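Local coordinates for PspGI restriction endonuclease (Pyrococcus sp. GI-H, PDB 3BM3), which is a type II restriction endonuclease that recognises the double-stranded DNA sequence CCWGG and cleaves it, flipping the central base pair out of the helix, at a contact of chain A with DNA and the interface of chains B and A. Sequence-based numbering; all coordinates share one arbitrary frame. Chains: chain A/B, PspGI restriction endonuclease.

Contact 1: a contact of chain A with DNA. Residues chain A 96, 100, 161-162. With nucleotides of chain C.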
loop_
_atom_site.group_PDB
_atom_site.type_symbol
_atom_site.label_atom_id
_atom_site.label_comp_id
_atom_site.label_asym_id
_atom_site.label_seq_id
_atom_site.Cartn_x
_atom_site.Cartn_y
_atom_site.Cartn_z
ATOM N N ARG A 96 -12.956 -8.610 2.840
ATOM C CA ARG A 96 -13.161 -7.528 3.799
ATOM C C ARG A 96 -12.278 -6.323 3.517
ATOM O O ARG A 96 -12.706 -5.181 3.712
ATOM C CB ARG A 96 -12.991 -8.004 5.235
ATOM C CG ARG A 96 -14.108 -8.901 5.704
ATOM C CD ARG A 96 -14.013 -9.140 7.195
ATOM N NE ARG A 96 -12.784 -9.754 7.646
ATOM C CZ ARG A 96 -12.549 -11.053 7.766
ATOM N NH1 ARG A 96 -13.473 -11.945 7.459
ATOM N NH2 ARG A 96 -11.380 -11.471 8.204
ATOM N N GLY A 100 -14.238 -3.244 2.417
ATOM C CA GLY A 100 -14.129 -2.184 3.420
ATOM C C GLY A 100 -13.773 -0.879 2.745
ATOM O O GLY A 100 -14.397 0.158 3.030
ATOM N N ARG A 161 -9.643 4.192 3.829
ATOM C CA ARG A 161 -10.244 3.904 5.094
ATOM C C ARG A 161 -9.107 3.930 6.117
ATOM O O ARG A 161 -8.604 5.016 6.428
ATOM C CB ARG A 161 -10.982 2.543 5.032
ATOM C CG ARG A 161 -11.837 2.243 6.241
ATOM C CD ARG A 161 -12.556 0.922 6.098
ATOM N NE ARG A 161 -13.303 0.588 7.303
ATOM C CZ ARG A 161 -12.778 0.066 8.403
ATOM N NH1 ARG A 161 -11.474 -0.200 8.473
ATOM N NH2 ARG A 161 -13.556 -0.214 9.441
ATOM N N LYS A 162 -8.648 2.773 6.585
ATOM C CA LYS A 162 -7.402 2.767 7.334
ATOM C C LYS A 162 -6.274 3.052 6.384
ATOM O O LYS A 162 -6.305 2.625 5.230
ATOM C CB LYS A 162 -7.210 1.504 8.139
ATOM C CG LYS A 162 -8.116 1.558 9.407
ATOM C CD LYS A 162 -8.063 0.325 10.256
ATOM C CE LYS A 162 -8.991 0.342 11.440
ATOM N NZ LYS A 162 -9.033 -0.952 12.219
ATOM P P DC C 6 -8.739 1.413 1.203
ATOM O OP1 DC C 6 -9.739 2.229 1.912
ATOM O OP2 DC C 6 -7.478 2.047 0.698
ATOM O "O5'" DC C 6 -8.340 0.174 2.109
ATOM C "C5'" DC C 6 -9.348 -0.705 2.595
ATOM C "C4'" DC C 6 -8.700 -1.851 3.327
ATOM O "O4'" DC C 6 -7.900 -2.577 2.374
ATOM C "C3'" DC C 6 -7.755 -1.398 4.441
ATOM O "O3'" DC C 6 -8.046 -2.101 5.645
ATOM C "C2'" DC C 6 -6.370 -1.759 3.937
ATOM C "C1'" DC C 6 -6.626 -2.849 2.916
ATOM N N1 DC C 6 -5.666 -2.828 1.810
ATOM C C2 DC C 6 -5.047 -4.014 1.427
ATOM O O2 DC C 6 -5.395 -5.074 1.963
ATOM N N3 DC C 6 -4.091 -3.982 0.474
ATOM C C4 DC C 6 -3.766 -2.823 -0.103
ATOM N N4 DC C 6 -2.780 -2.832 -0.998
ATOM C C5 DC C 6 -4.428 -1.609 0.224
ATOM C C6 DC C 6 -5.361 -1.653 1.180
ATOM P P DT C 7 -9.223 -1.575 6.591
ATOM O OP1 DT C 7 -9.314 -0.094 6.519
ATOM O OP2 DT C 7 -9.065 -2.231 7.910
ATOM O "O5'" DT C 7 -10.530 -2.157 5.892
ATOM C "C5'" DT C 7 -10.960 -3.479 6.182
ATOM C "C4'" DT C 7 -12.057 -3.432 7.215
ATOM O "O4'" DT C 7 -13.252 -2.868 6.665
ATOM C "C3'" DT C 7 -12.495 -4.775 7.778
ATOM O "O3'" DT C 7 -11.651 -5.050 8.890
ATOM C "C2'" DT C 7 -13.917 -4.495 8.248
ATOM C "C1'" DT C 7 -14.282 -3.156 7.595
ATOM N N1 DT C 7 -15.559 -3.135 6.870
ATOM C C2 DT C 7 -16.479 -2.180 7.228
ATOM O O2 DT C 7 -16.298 -1.382 8.134
ATOM N N3 DT C 7 -17.633 -2.197 6.487
ATOM C C4 DT C 7 -17.953 -3.062 5.460
ATOM O O4 DT C 7 -19.028 -2.950 4.881
ATOM C C5 DT C 7 -16.951 -4.052 5.155
ATOM C C7 DT C 7 -17.225 -5.049 4.074
ATOM C C6 DT C 7 -15.814 -4.036 5.863
ATOM P P DG C 8 -11.228 -6.553 9.232
ATOM O OP1 DG C 8 -11.214 -7.395 8.021
ATOM O OP2 DG C 8 -12.029 -6.965 10.419
ATOM O "O5'" DG C 8 -9.735 -6.381 9.741
ATOM C "C5'" DG C 8 -8.729 -5.894 8.871
ATOM C "C4'" DG C 8 -7.424 -5.836 9.621
ATOM O "O4'" DG C 8 -6.372 -5.362 8.743
ATOM C "C3'" DG C 8 -7.442 -4.863 10.797
ATOM O "O3'" DG C 8 -6.525 -5.335 11.776
ATOM C "C2'" DG C 8 -6.869 -3.605 10.171
ATOM C "C1'" DG C 8 -5.763 -4.246 9.364
ATOM N N9 DG C 8 -5.170 -3.420 8.321
ATOM C C8 DG C 8 -5.434 -2.100 8.044
ATOM N N7 DG C 8 -4.701 -1.627 7.075
ATOM C C5 DG C 8 -3.911 -2.701 6.688
ATOM C C6 DG C 8 -2.906 -2.790 5.702
ATOM O O6 DG C 8 -2.474 -1.896 4.960
ATOM N N1 DG C 8 -2.374 -4.074 5.625
ATOM C C2 DG C 8 -2.753 -5.134 6.416
ATOM N N2 DG C 8 -2.134 -6.293 6.190
ATOM N N3 DG C 8 -3.676 -5.055 7.356
ATOM C C4 DG C 8 -4.210 -3.819 7.437
HETATM O O HOH W 1 -10.175 -2.436 10.221
#

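Contact 2: the interface of chains B and A. Residues chain B 199, 202, 229, 234, 239; chain A 128, 130-131.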
loop_
_atom_site.group_PDB
_atom_site.type_symbol
_atom_site.label_atom_id
_atom_site.label_comp_id
_atom_site.label_asym_id
_atom_site.label_seq_id
_atom_site.Cartn_x
_atom_site.Cartn_y
_atom_site.Cartn_z
ATOM N N TYR B 199 3.417 -0.120 -16.637
ATOM C CA TYR B 199 3.078 1.244 -16.235
ATOM C C TYR B 199 3.868 1.605 -14.995
ATOM O O TYR B 199 4.428 2.693 -14.916
ATOM C CB TYR B 199 1.597 1.442 -15.988
ATOM C CG TYR B 199 1.270 2.817 -15.512
ATOM C CD1 TYR B 199 1.315 3.891 -16.372
ATOM C CD2 TYR B 199 0.880 3.050 -14.189
ATOM C CE1 TYR B 199 1.031 5.175 -15.925
ATOM C CE2 TYR B 199 0.566 4.300 -13.754
ATOM C CZ TYR B 199 0.654 5.374 -14.613
ATOM O OH TYR B 199 0.326 6.619 -14.141
ATOM N N ILE B 202 7.516 2.388 -15.864
ATOM C CA ILE B 202 7.656 3.643 -16.605
ATOM C C ILE B 202 7.348 4.853 -15.723
ATOM O O ILE B 202 8.119 5.794 -15.645
ATOM C CB ILE B 202 6.769 3.622 -17.854
ATOM C CG1 ILE B 202 7.259 2.517 -18.800
ATOM C CG2 ILE B 202 6.797 4.971 -18.533
ATOM C CD1 ILE B 202 6.358 2.317 -19.995
ATOM N N ILE B 229 5.297 -1.451 -27.443
ATOM C CA ILE B 229 4.694 -0.134 -27.566
ATOM C C ILE B 229 5.206 0.407 -28.912
ATOM O O ILE B 229 6.416 0.521 -29.125
ATOM C CB ILE B 229 5.045 0.792 -26.395
ATOM C CG1 ILE B 229 4.473 0.227 -25.094
ATOM C CG2 ILE B 229 4.499 2.189 -26.674
ATOM C CD1 ILE B 229 4.993 0.907 -23.810
ATOM N N PHE B 234 7.403 7.059 -28.020
ATOM C CA PHE B 234 7.852 6.369 -26.822
ATOM C C PHE B 234 9.292 5.951 -27.024
ATOM O O PHE B 234 9.596 5.179 -27.942
ATOM C CB PHE B 234 6.997 5.153 -26.574
ATOM C CG PHE B 234 7.449 4.337 -25.415
ATOM C CD1 PHE B 234 7.585 4.909 -24.168
ATOM C CD2 PHE B 234 7.741 2.989 -25.565
ATOM C CE1 PHE B 234 7.990 4.166 -23.101
ATOM C CE2 PHE B 234 8.162 2.237 -24.467
ATOM C CZ PHE B 234 8.265 2.838 -23.237
ATOM N N TYR B 239 14.010 3.848 -20.893
ATOM C CA TYR B 239 13.458 3.082 -19.805
ATOM C C TYR B 239 14.130 1.741 -19.624
ATOM O O TYR B 239 14.424 1.326 -18.497
ATOM C CB TYR B 239 11.980 2.865 -20.056
ATOM C CG TYR B 239 11.250 4.160 -20.061
ATOM C CD1 TYR B 239 10.951 4.818 -18.863
ATOM C CD2 TYR B 239 10.868 4.760 -21.252
ATOM C CE1 TYR B 239 10.325 6.005 -18.857
ATOM C CE2 TYR B 239 10.193 5.957 -21.250
ATOM C CZ TYR B 239 9.929 6.578 -20.043
ATOM O OH TYR B 239 9.242 7.766 -20.056
ATOM N N TYR A 128 0.496 8.657 -20.284
ATOM C CA TYR A 128 1.125 8.414 -21.562
ATOM C C TYR A 128 0.009 7.988 -22.492
ATOM O O TYR A 128 -0.732 7.063 -22.199
ATOM C CB TYR A 128 2.127 7.279 -21.449
ATOM C CG TYR A 128 3.073 7.456 -20.291
ATOM C CD1 TYR A 128 4.241 8.196 -20.437
ATOM C CD2 TYR A 128 2.816 6.868 -19.062
ATOM C CE1 TYR A 128 5.127 8.360 -19.362
ATOM C CE2 TYR A 128 3.671 7.034 -18.008
ATOM C CZ TYR A 128 4.816 7.781 -18.149
ATOM O OH TYR A 128 5.672 7.942 -17.090
ATOM N N TYR A 130 0.079 6.378 -25.108
ATOM C CA TYR A 130 0.321 5.021 -25.624
ATOM C C TYR A 130 0.321 3.931 -24.557
ATOM O O TYR A 130 0.636 2.797 -24.857
ATOM C CB TYR A 130 1.652 4.975 -26.376
ATOM C CG TYR A 130 2.725 5.730 -25.663
ATOM C CD1 TYR A 130 2.979 7.065 -25.967
ATOM C CD2 TYR A 130 3.458 5.135 -24.661
ATOM C CE1 TYR A 130 3.963 7.773 -25.288
ATOM C CE2 TYR A 130 4.436 5.830 -23.983
ATOM C CZ TYR A 130 4.691 7.147 -24.312
ATOM O OH TYR A 130 5.659 7.835 -23.632
ATOM N N ILE A 131 -0.018 4.270 -23.311
ATOM C CA ILE A 131 -0.161 3.272 -22.250
ATOM C C ILE A 131 -1.577 3.374 -21.706
ATOM O O ILE A 131 -2.037 4.453 -21.347
ATOM C CB ILE A 131 0.917 3.449 -21.133
ATOM C CG1 ILE A 131 2.314 3.261 -21.718
ATOM C CG2 ILE A 131 0.692 2.460 -19.987
ATOM C CD1 ILE A 131 3.392 3.129 -20.685
HETATM O O HOH W 2 7.632 8.243 -22.165
#

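Contact 3: the interface of chains B and A. Residues chain B 134-135, 173, 176; chain A 167-168, 199.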
loop_
_atom_site.group_PDB
_atom_site.type_symbol
_atom_site.label_atom_id
_atom_site.label_comp_id
_atom_site.label_asym_id
_atom_site.label_seq_id
_atom_site.Cartn_x
_atom_site.Cartn_y
_atom_site.Cartn_z
ATOM N N GLY B 134 10.414 9.806 9.747
ATOM C CA GLY B 134 11.007 10.141 8.472
ATOM C C GLY B 134 10.813 9.038 7.475
ATOM O O GLY B 134 9.927 8.193 7.614
ATOM N N GLU B 135 11.639 9.064 6.446
ATOM C CA GLU B 135 11.569 8.075 5.419
ATOM C C GLU B 135 12.491 6.898 5.731
ATOM O O GLU B 135 13.559 7.060 6.353
ATOM C CB GLU B 135 11.839 8.687 4.070
ATOM C CG GLU B 135 10.835 9.720 3.688
ATOM C CD GLU B 135 9.422 9.158 3.697
ATOM O OE1 GLU B 135 9.149 8.269 2.894
ATOM O OE2 GLU B 135 8.630 9.585 4.562
ATOM N N GLU B 173 7.844 8.103 -1.385
ATOM C CA GLU B 173 9.051 8.168 -0.602
ATOM C C GLU B 173 10.146 8.970 -1.339
ATOM O O GLU B 173 10.806 9.855 -0.788
ATOM C CB GLU B 173 9.539 6.764 -0.269
ATOM C CG GLU B 173 10.762 6.779 0.557
ATOM C CD GLU B 173 11.259 5.414 0.924
ATOM O OE1 GLU B 173 10.583 4.418 0.611
ATOM O OE2 GLU B 173 12.363 5.351 1.484
ATOM N N ILE B 176 9.435 12.689 -1.309
ATOM C CA ILE B 176 9.743 13.277 -0.015
ATOM C C ILE B 176 11.254 13.478 0.142
ATOM O O ILE B 176 11.711 14.539 0.544
ATOM C CB ILE B 176 9.190 12.432 1.115
ATOM C CG1 ILE B 176 7.649 12.451 1.024
ATOM C CG2 ILE B 176 9.622 12.964 2.487
ATOM C CD1 ILE B 176 7.019 11.299 1.854
ATOM N N TRP A 167 -0.622 6.086 2.715
ATOM C CA TRP A 167 -0.701 7.501 2.363
ATOM C C TRP A 167 0.394 7.895 1.366
ATOM O O TRP A 167 0.199 8.781 0.540
ATOM C CB TRP A 167 -0.571 8.370 3.613
ATOM C CG TRP A 167 0.642 8.225 4.356
ATOM C CD1 TRP A 167 0.864 7.377 5.398
ATOM C CD2 TRP A 167 1.853 8.945 4.169
ATOM N NE1 TRP A 167 2.112 7.525 5.887
ATOM C CE2 TRP A 167 2.753 8.503 5.169
ATOM C CE3 TRP A 167 2.232 9.973 3.322
ATOM C CZ2 TRP A 167 4.040 9.017 5.292
ATOM C CZ3 TRP A 167 3.492 10.509 3.464
ATOM C CH2 TRP A 167 4.386 10.024 4.425
ATOM N N ARG A 168 1.542 7.222 1.426
ATOM C CA ARG A 168 2.578 7.527 0.427
ATOM C C ARG A 168 2.123 7.253 -0.999
ATOM O O ARG A 168 2.627 7.859 -1.936
ATOM C CB ARG A 168 3.868 6.813 0.753
ATOM C CG ARG A 168 4.610 7.385 1.948
ATOM C CD ARG A 168 6.000 6.862 2.008
ATOM N NE ARG A 168 6.680 7.284 3.228
ATOM C CZ ARG A 168 6.434 6.809 4.439
ATOM N NH1 ARG A 168 5.544 5.830 4.628
ATOM N NH2 ARG A 168 7.100 7.273 5.489
ATOM N N TYR A 199 2.969 12.929 11.024
ATOM C CA TYR A 199 3.993 12.949 9.991
ATOM C C TYR A 199 3.377 12.768 8.622
ATOM O O TYR A 199 3.751 13.447 7.676
ATOM C CB TYR A 199 5.056 11.908 10.252
ATOM C CG TYR A 199 6.076 11.805 9.153
ATOM C CD1 TYR A 199 7.102 12.747 9.035
ATOM C CD2 TYR A 199 6.006 10.789 8.217
ATOM C CE1 TYR A 199 8.022 12.681 8.013
ATOM C CE2 TYR A 199 6.937 10.679 7.191
ATOM C CZ TYR A 199 7.953 11.652 7.096
ATOM O OH TYR A 199 8.887 11.572 6.109
#

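Contact 1: a contact of chain A with DNA
This is part of the base-flipping site, where A:Arg161, A:Lys162, A:Gly100 and A:Arg96 hold the strand around the unpaired DT7. OP1 of DT7 accepts from the backbone N of A:Lys162 (2.9 Å) and from NH1 of A:Arg161 (2.9 Å, 159° at the hydrogen), lying in the guanidinium plane of A:Arg161. A:Arg161 gets there by running straight from CG to NE with CG anti to its backbone N (chi1 -171°). One guanidinium face lies on the deoxyribose, with O4' above its centre, and NH2 makes only a weak bond to the thymine O2. A long arm ending in a flat guanidinium can serve phosphate, sugar and base together. The backbone N of A:Arg161 donates to OP1 of DC6 at 2.7 Å. The side-chain amine NZ of A:Lys162 reaches water 1 at 2.7 Å, which bonds OP2 of DT7 at 2.6 Å. Beneath the flipped base, A:Gly100 brings its CA to 3.5 Å from C6 of DT7, a CH-pi contact possible because no side chain intervenes. A:Arg96, bent at chi3 (-59°), suits a phosphate: NE forms a hydrogen-bonded salt bridge to in-plane OP1 of DG8 at 2.9 Å. A:Arg96 and A:Gly100 lie about one turn apart on helix 85-114, while A:Arg161 and A:Lys162 occupy the loop after strand 155-159.

Contact 2: the interface of chains B and A
An aromatic and aliphatic protein-protein interface joins the two copies here: B:Phe234, B:Ile229, B:Ile202 and B:Tyr199 pack on A:Tyr130, A:Tyr128 and A:Ile131. Such two-fold packing would suit a dimer acting on a nearly palindromic site. A:Tyr130 hides 50 Å² against chain B, more than any other residue of the patch. Its CG sits in the crowded position (chi1 42°), and CB of B:Phe234 lies over one ring face, toward the rim, in a CH-pi contact, with CB of A:Tyr128, from its own chain, over the other. The B:Phe234 and A:Tyr130 side chains cross at about a right angle, ring planes roughly 44° apart, and CD1 of B:Phe234 comes to 3.3 Å from CE2 of A:Tyr130. Nearer the CB end of the ring, the CG2 methyl of B:Ile229 meets CD2 at 3.7 Å. A:Tyr128 takes the CG2 methyl of B:Ile202 against CZ (3.5 Å), while CE1 of B:Tyr199 approaches its edge, in the ring plane, 3.8 Å from CE2. Branched A:Ile131 packs beside them, its CG2 methyl 3.9 Å from CD1 of B:Tyr199. Tyrosine also serves a polar end: water 2 joins OH of A:Tyr130 (2.5 Å) to OH of B:Tyr239 (2.7 Å). The chain A residues ride on the loop between strands 120-121 and 139-141; those of chain B come from helices 198-206 and 236-240 and, for B:Ile229 and B:Phe234, the segment between helices 216-227 and 236-240.

Contact 3: the interface of chains B and A
Charge pairing centres on B:Glu135, whose carboxylate A:Arg168 grips side-on with two nitrogens. NE of A:Arg168 donates to the syn lone pair of OE1 of B:Glu135 at 2.7 Å, OE1 lying 25° out of the guanidinium plane, and NH2 of A:Arg168 bonds OE2 of B:Glu135 at 2.9 Å. The carboxylate and guanidinium planes are turned 53° apart, so this salt bridge is twisted rather than flat. A phenol donor adds to the grip: OH of A:Tyr199 gives its hydrogen to the anti lone pair of OE2 of B:Glu135 (2.5 Å), with ring and carboxylate nearly coplanar. Bonds to both oxygens should hold the carboxylate's rotation and would be expected to stabilise its negative charge. The glutamate chain, bent at chi2 (-57°), folds the acid toward both donors.

Apolar packing supports the pair. A:Trp167 lays its CZ2 over the centre of the A:Arg168 guanidinium, steadying the first-shell arginine, and meets CD1 of B:Ile176 with CH2 at 3.9 Å. CA of B:Gly134 comes 3.7 Å from CZ of A:Tyr199, an approach its bare backbone permits.

In the fold, helix 167-181 of both chains takes part, meeting the short strand 134-135 of chain B and the start of helix 198-205 of chain A.

Measured between the centres of their C-alpha atoms, contact 1 lies about 21 Å from contact 3 and 32 Å from contact 2, with contacts 2 and 3 about 27 Å apart. Tyr199 takes part in both interface patches, through chain B in contact 2 and chain A in contact 3, each time at the start of the same helix. The loop that binds DNA in contact 1 runs on into helix 167-181, which supplies A:Trp167 and A:Arg168 to contact 3. This short connection may couple pairing of the subunits to the grip on the flipped base.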